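Local coordinates for pesticidal crystal protein Cry2Aa (Bacillus thuringiensis serovar kurstaki, PDB 1I5P) that kills mosquito and moth larvae by binding to their midgut epithelial cells and promoting colloid-osmotic lysis, at residues 280-285 and 380-385; 330-335 and 459-464. All coordinates share one frame; numbering follows the deposited sequence.

How the interactions relate
Interaction 1 and interaction 2 lie in the same beta-prism domain of the toxin, with centres about 11 Å apart, and their segments alternate along the chain. The first fits the 280-285 loop to residues 380-382, on strand 381-385 and just before it; the second brings strand 329-342 against residues 461-464. Strands 381-385 and 329-342 belong to one sheet, both pairing with strand 389-393. The two contacts touch through the 280-285 loop and Tyr463 of strand 462-469: Gln284 NE2 packs 3.7 Å from Tyr463 CD2, and Gln283 OE1 lies 2.6 Å from Tyr463 OH, a probable hydrogen bond that joins the two contacts directly.

Interaction 1. Residues 280-285 and 380-385; sequences SGPQQT and SGTDRE
Ser380 is gripped by the 280-285 loop through both its backbone and its hydroxyl. The backbone bond runs from Ser380 N to Ser280 O, 2.8 Å long and fairly straight, with the donor in the carbonyl plane. The hydroxyl does more: Ser380 OG donates to Gln284 OE1 at 2.8 Å, somewhat tilted from the amide plane, and takes a weak bond from Gln283 N at 3.3 Å. With chi1 at 71°, OG sits between its own backbone N and carbonyl carbon, facing both partners, while the bend at chi2 of Gln284 (87°) brings Gln284 CD within 3.6 Å of Ser380 OG.

Van der Waals contacts come from Gln283 and Pro282. Gln283 CB and CG meet Ser380 OG, CB at 3.4 Å, and Gln283 CD and NE2 meet Ser380 CB; Pro282 CD rests 3.7 Å from Gly381 CA. Separately, Gly281 CA approaches Ser380 O at 3.2 Å in a CH···O contact.

Beside Thr382, a water links Gln283 NE2 with Thr382 OG1 and, weakly, Gly381 O, while Gln283 OE1 bonds to Tyr463 OH. Arg237 NH1 holds the loop carbonyls of Gly281 and Gln284. Gln284 is the centre of an inverse gamma turn, and this tight loop is clasped to beta-prism strand 381-385, which pairs antiparallel with strand 389-393.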
loop_
_atom_site.group_PDB
_atom_site.type_symbol
_atom_site.label_atom_id
_atom_site.label_comp_id
_atom_site.label_asym_id
_atom_site.label_seq_id
_atom_site.Cartn_x
_atom_site.Cartn_y
_atom_site.Cartn_z
ATOM N N SER A 280 -20.331 4.202 0.094
ATOM C CA SER A 280 -20.923 5.511 0.325
ATOM C C SER A 280 -22.412 5.213 0.448
ATOM O O SER A 280 -22.834 4.076 0.246
ATOM C CB SER A 280 -20.691 6.438 -0.870
ATOM O OG SER A 280 -19.310 6.666 -1.085
ATOM N N GLY A 281 -23.212 6.222 0.765
ATOM C CA GLY A 281 -24.634 5.985 0.897
ATOM C C GLY A 281 -25.127 6.415 2.260
ATOM O O GLY A 281 -24.327 6.682 3.152
ATOM N N PRO A 282 -26.450 6.479 2.456
ATOM C CA PRO A 282 -27.030 6.893 3.735
ATOM C C PRO A 282 -27.059 5.860 4.871
ATOM O O PRO A 282 -27.333 6.221 6.014
ATOM C CB PRO A 282 -28.433 7.324 3.331
ATOM C CG PRO A 282 -28.771 6.290 2.303
ATOM C CD PRO A 282 -27.512 6.278 1.450
ATOM N N GLN A 283 -26.791 4.588 4.575
ATOM C CA GLN A 283 -26.822 3.547 5.612
ATOM C C GLN A 283 -25.616 3.504 6.551
ATOM O O GLN A 283 -25.770 3.364 7.767
ATOM C CB GLN A 283 -27.007 2.166 4.974
ATOM C CG GLN A 283 -28.399 1.923 4.433
ATOM C CD GLN A 283 -28.620 0.491 4.001
ATOM O OE1 GLN A 283 -28.224 -0.446 4.692
ATOM N NE2 GLN A 283 -29.267 0.314 2.854
ATOM N N GLN A 284 -24.417 3.612 5.993
ATOM C CA GLN A 284 -23.202 3.577 6.801
ATOM C C GLN A 284 -23.045 4.927 7.493
ATOM O O GLN A 284 -22.381 5.824 6.982
ATOM C CB GLN A 284 -22.006 3.273 5.900
ATOM C CG GLN A 284 -22.207 2.018 5.057
ATOM C CD GLN A 284 -22.918 2.281 3.734
ATOM O OE1 GLN A 284 -23.648 3.260 3.585
ATOM N NE2 GLN A 284 -22.712 1.391 2.769
ATOM N N THR A 285 -23.645 5.048 8.673
ATOM C CA THR A 285 -23.660 6.302 9.420
ATOM C C THR A 285 -22.677 6.521 10.562
ATOM O O THR A 285 -22.395 7.663 10.920
ATOM C CB THR A 285 -25.064 6.536 10.003
ATOM O OG1 THR A 285 -25.491 5.347 10.683
ATOM C CG2 THR A 285 -26.054 6.865 8.904
ATOM N N SER A 380 -24.526 2.015 -0.653
ATOM C CA SER A 380 -25.899 1.743 -0.255
ATOM C C SER A 380 -26.679 2.956 -0.742
ATOM O O SER A 380 -26.084 3.970 -1.108
ATOM C CB SER A 380 -26.024 1.648 1.266
ATOM O OG SER A 380 -25.869 2.928 1.855
ATOM N N GLY A 381 -28.003 2.857 -0.738
ATOM C CA GLY A 381 -28.816 3.971 -1.179
ATOM C C GLY A 381 -30.311 3.712 -1.122
ATOM O O GLY A 381 -30.768 2.610 -0.800
ATOM N N THR A 382 -31.084 4.743 -1.434
ATOM C CA THR A 382 -32.528 4.613 -1.422
ATOM C C THR A 382 -33.119 5.168 -2.700
ATOM O O THR A 382 -32.825 6.298 -3.086
ATOM C CB THR A 382 -33.155 5.368 -0.232
ATOM O OG1 THR A 382 -32.597 4.881 0.994
ATOM C CG2 THR A 382 -34.666 5.164 -0.209
ATOM N N ASP A 383 -33.929 4.360 -3.373
ATOM C CA ASP A 383 -34.592 4.802 -4.588
ATOM C C ASP A 383 -36.050 5.079 -4.240
ATOM O O ASP A 383 -36.656 4.349 -3.457
ATOM C CB ASP A 383 -34.538 3.726 -5.674
ATOM C CG ASP A 383 -33.126 3.361 -6.077
ATOM O OD1 ASP A 383 -32.263 4.262 -6.123
ATOM O OD2 ASP A 383 -32.885 2.166 -6.364
ATOM N N ARG A 384 -36.603 6.142 -4.809
ATOM C CA ARG A 384 -37.997 6.489 -4.567
ATOM C C ARG A 384 -38.738 6.724 -5.875
ATOM O O ARG A 384 -38.206 7.328 -6.805
ATOM C CB ARG A 384 -38.101 7.730 -3.673
ATOM C CG ARG A 384 -37.726 7.472 -2.221
ATOM C CD ARG A 384 -38.390 8.479 -1.292
ATOM N NE ARG A 384 -38.411 8.007 0.089
ATOM C CZ ARG A 384 -37.360 8.005 0.905
ATOM N NH1 ARG A 384 -36.187 8.460 0.485
ATOM N NH2 ARG A 384 -37.483 7.543 2.144
ATOM N N GLU A 385 -39.973 6.237 -5.934
ATOM C CA GLU A 385 -40.800 6.378 -7.124
ATOM C C GLU A 385 -42.294 6.389 -6.805
ATOM O O GLU A 385 -42.710 6.113 -5.677
ATOM C CB GLU A 385 -40.496 5.244 -8.113
ATOM C CG GLU A 385 -39.833 4.017 -7.487
ATOM C CD GLU A 385 -38.340 3.941 -7.779
ATOM O OE1 GLU A 385 -37.756 4.963 -8.204
ATOM O OE2 GLU A 385 -37.745 2.860 -7.576
HETATM O O HOH W 1 -30.822 2.912 2.317
#

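Interaction 2. Residues 330-335 and 459-464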
loop_
_atom_site.group_PDB
_atom_site.type_symbol
_atom_site.label_atom_id
_atom_site.label_comp_id
_atom_site.label_asym_id
_atom_site.label_seq_id
_atom_site.Cartn_x
_atom_site.Cartn_y
_atom_site.Cartn_z
ATOM N N THR A 330 -42.844 -0.682 0.103
ATOM C CA THR A 330 -41.486 -0.424 0.583
ATOM C C THR A 330 -40.641 -1.696 0.577
ATOM O O THR A 330 -40.986 -2.691 1.217
ATOM C CB THR A 330 -41.506 0.160 2.012
ATOM O OG1 THR A 330 -42.034 1.490 1.973
ATOM C CG2 THR A 330 -40.103 0.194 2.604
ATOM N N THR A 331 -39.529 -1.652 -0.147
ATOM C CA THR A 331 -38.637 -2.796 -0.246
ATOM C C THR A 331 -37.255 -2.476 0.311
ATOM O O THR A 331 -36.778 -1.344 0.218
ATOM C CB THR A 331 -38.478 -3.247 -1.705
ATOM O OG1 THR A 331 -39.769 -3.513 -2.264
ATOM C CG2 THR A 331 -37.627 -4.502 -1.786
ATOM N N THR A 332 -36.615 -3.485 0.889
ATOM C CA THR A 332 -35.288 -3.326 1.458
ATOM C C THR A 332 -34.413 -4.545 1.165
ATOM O O THR A 332 -34.692 -5.649 1.634
ATOM C CB THR A 332 -35.363 -3.105 2.988
ATOM O OG1 THR A 332 -34.041 -3.072 3.537
ATOM C CG2 THR A 332 -36.150 -4.218 3.651
ATOM N N HIS A 333 -33.371 -4.333 0.366
ATOM C CA HIS A 333 -32.422 -5.386 0.009
ATOM C C HIS A 333 -31.222 -5.198 0.925
ATOM O O HIS A 333 -30.460 -4.240 0.783
ATOM C CB HIS A 333 -31.989 -5.246 -1.447
ATOM C CG HIS A 333 -33.122 -5.297 -2.420
ATOM N ND1 HIS A 333 -33.872 -6.433 -2.630
ATOM C CD2 HIS A 333 -33.642 -4.348 -3.233
ATOM C CE1 HIS A 333 -34.805 -6.183 -3.530
ATOM N NE2 HIS A 333 -34.687 -4.924 -3.912
ATOM N N SER A 334 -31.057 -6.115 1.872
ATOM C CA SER A 334 -29.975 -6.004 2.833
ATOM C C SER A 334 -29.087 -7.230 2.989
ATOM O O SER A 334 -29.466 -8.347 2.630
ATOM C CB SER A 334 -30.563 -5.668 4.199
ATOM O OG SER A 334 -31.450 -6.695 4.614
ATOM N N LEU A 335 -27.891 -6.987 3.521
ATOM C CA LEU A 335 -26.915 -8.029 3.821
ATOM C C LEU A 335 -26.845 -7.945 5.336
ATOM O O LEU A 335 -26.289 -6.995 5.896
ATOM C CB LEU A 335 -25.543 -7.720 3.215
ATOM C CG LEU A 335 -24.438 -8.702 3.630
ATOM C CD1 LEU A 335 -24.787 -10.108 3.165
ATOM C CD2 LEU A 335 -23.101 -8.260 3.048
ATOM N N GLY A 459 -30.829 -9.191 13.317
ATOM C CA GLY A 459 -30.730 -9.350 11.881
ATOM C C GLY A 459 -29.540 -8.496 11.476
ATOM O O GLY A 459 -28.743 -8.869 10.619
ATOM N N ALA A 460 -29.427 -7.343 12.129
ATOM C CA ALA A 460 -28.350 -6.388 11.900
ATOM C C ALA A 460 -27.973 -6.182 10.434
ATOM O O ALA A 460 -28.726 -6.529 9.521
ATOM C CB ALA A 460 -27.120 -6.804 12.696
ATOM N N ARG A 461 -26.791 -5.614 10.223
ATOM C CA ARG A 461 -26.303 -5.339 8.883
ATOM C C ARG A 461 -24.803 -5.572 8.777
ATOM O O ARG A 461 -24.072 -5.462 9.759
ATOM C CB ARG A 461 -26.610 -3.889 8.502
ATOM C CG ARG A 461 -28.092 -3.570 8.332
ATOM C CD ARG A 461 -28.623 -4.121 7.028
ATOM N NE ARG A 461 -29.987 -3.679 6.749
ATOM C CZ ARG A 461 -31.076 -4.177 7.320
ATOM N NH1 ARG A 461 -30.979 -5.151 8.215
ATOM N NH2 ARG A 461 -32.268 -3.704 6.987
ATOM N N ALA A 462 -24.357 -5.903 7.570
ATOM C CA ALA A 462 -22.946 -6.125 7.302
ATOM C C ALA A 462 -22.555 -5.238 6.128
ATOM O O ALA A 462 -23.139 -5.338 5.054
ATOM C CB ALA A 462 -22.692 -7.589 6.961
ATOM N N TYR A 463 -21.583 -4.359 6.346
ATOM C CA TYR A 463 -21.096 -3.469 5.301
ATOM C C TYR A 463 -19.640 -3.840 5.054
ATOM O O TYR A 463 -18.777 -3.613 5.897
ATOM C CB TYR A 463 -21.234 -2.012 5.746
ATOM C CG TYR A 463 -22.674 -1.630 6.025
ATOM C CD1 TYR A 463 -23.141 -1.473 7.332
ATOM C CD2 TYR A 463 -23.576 -1.460 4.977
ATOM C CE1 TYR A 463 -24.482 -1.153 7.586
ATOM C CE2 TYR A 463 -24.913 -1.143 5.215
ATOM C CZ TYR A 463 -25.361 -0.989 6.517
ATOM O OH TYR A 463 -26.686 -0.674 6.728
ATOM N N LEU A 464 -19.382 -4.417 3.886
ATOM C CA LEU A 464 -18.055 -4.893 3.527
ATOM C C LEU A 464 -17.034 -3.845 3.124
ATOM O O LEU A 464 -17.372 -2.759 2.642
ATOM C CB LEU A 464 -18.170 -5.946 2.423
ATOM C CG LEU A 464 -19.208 -7.031 2.715
ATOM C CD1 LEU A 464 -19.165 -8.089 1.630
ATOM C CD2 LEU A 464 -18.940 -7.649 4.081
#
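Leu335 and Ala462 meet where two strands of the beta-prism domain come together, their touching parts running at 63° to each other. The link is one backbone bond, Ala462 N to Leu335 O at 2.8 Å, and the same oxygen also receives a CH···O contact from Arg461 CA at 3.4 Å.

The close-packed part is mostly apolar. With CG anti to the backbone N (chi1 173°), the Leu335 side chain lies against Ala462: Leu335 CG is 3.9 Å from Ala462 CB, and Leu335 CD2 comes within 3.5 Å of the backbone oxygen Ala462 O. Leu335 CD2 also reaches Leu464 CG, 4.1 Å away, so one branch spans two residues of the other strand. All three residues are buried, and Ala338, further along strand 329-342, packs on both Ala462 and Leu464.

The flank formed by Thr332 and Arg461 is more exposed. Only the Thr332 pair is loose there: Thr332 OG1 stays 3.9 Å from Arg461 NH2, too far for a hydrogen bond. Buried Ser334 makes a close contact within this flank, and its OG is hydrogen-bonded to Asn336 OD1. The bend at chi2 of Arg461 (-75°) puts Arg461 CD near Ser334 CB, while Arg461 NH1 donates to Ala460 O at 2.9 Å, with that oxygen almost in the guanidinium plane. Over one face of the same group, displaced toward the rim, sits Ser334 CB, 3.3 Å from Arg461 NE.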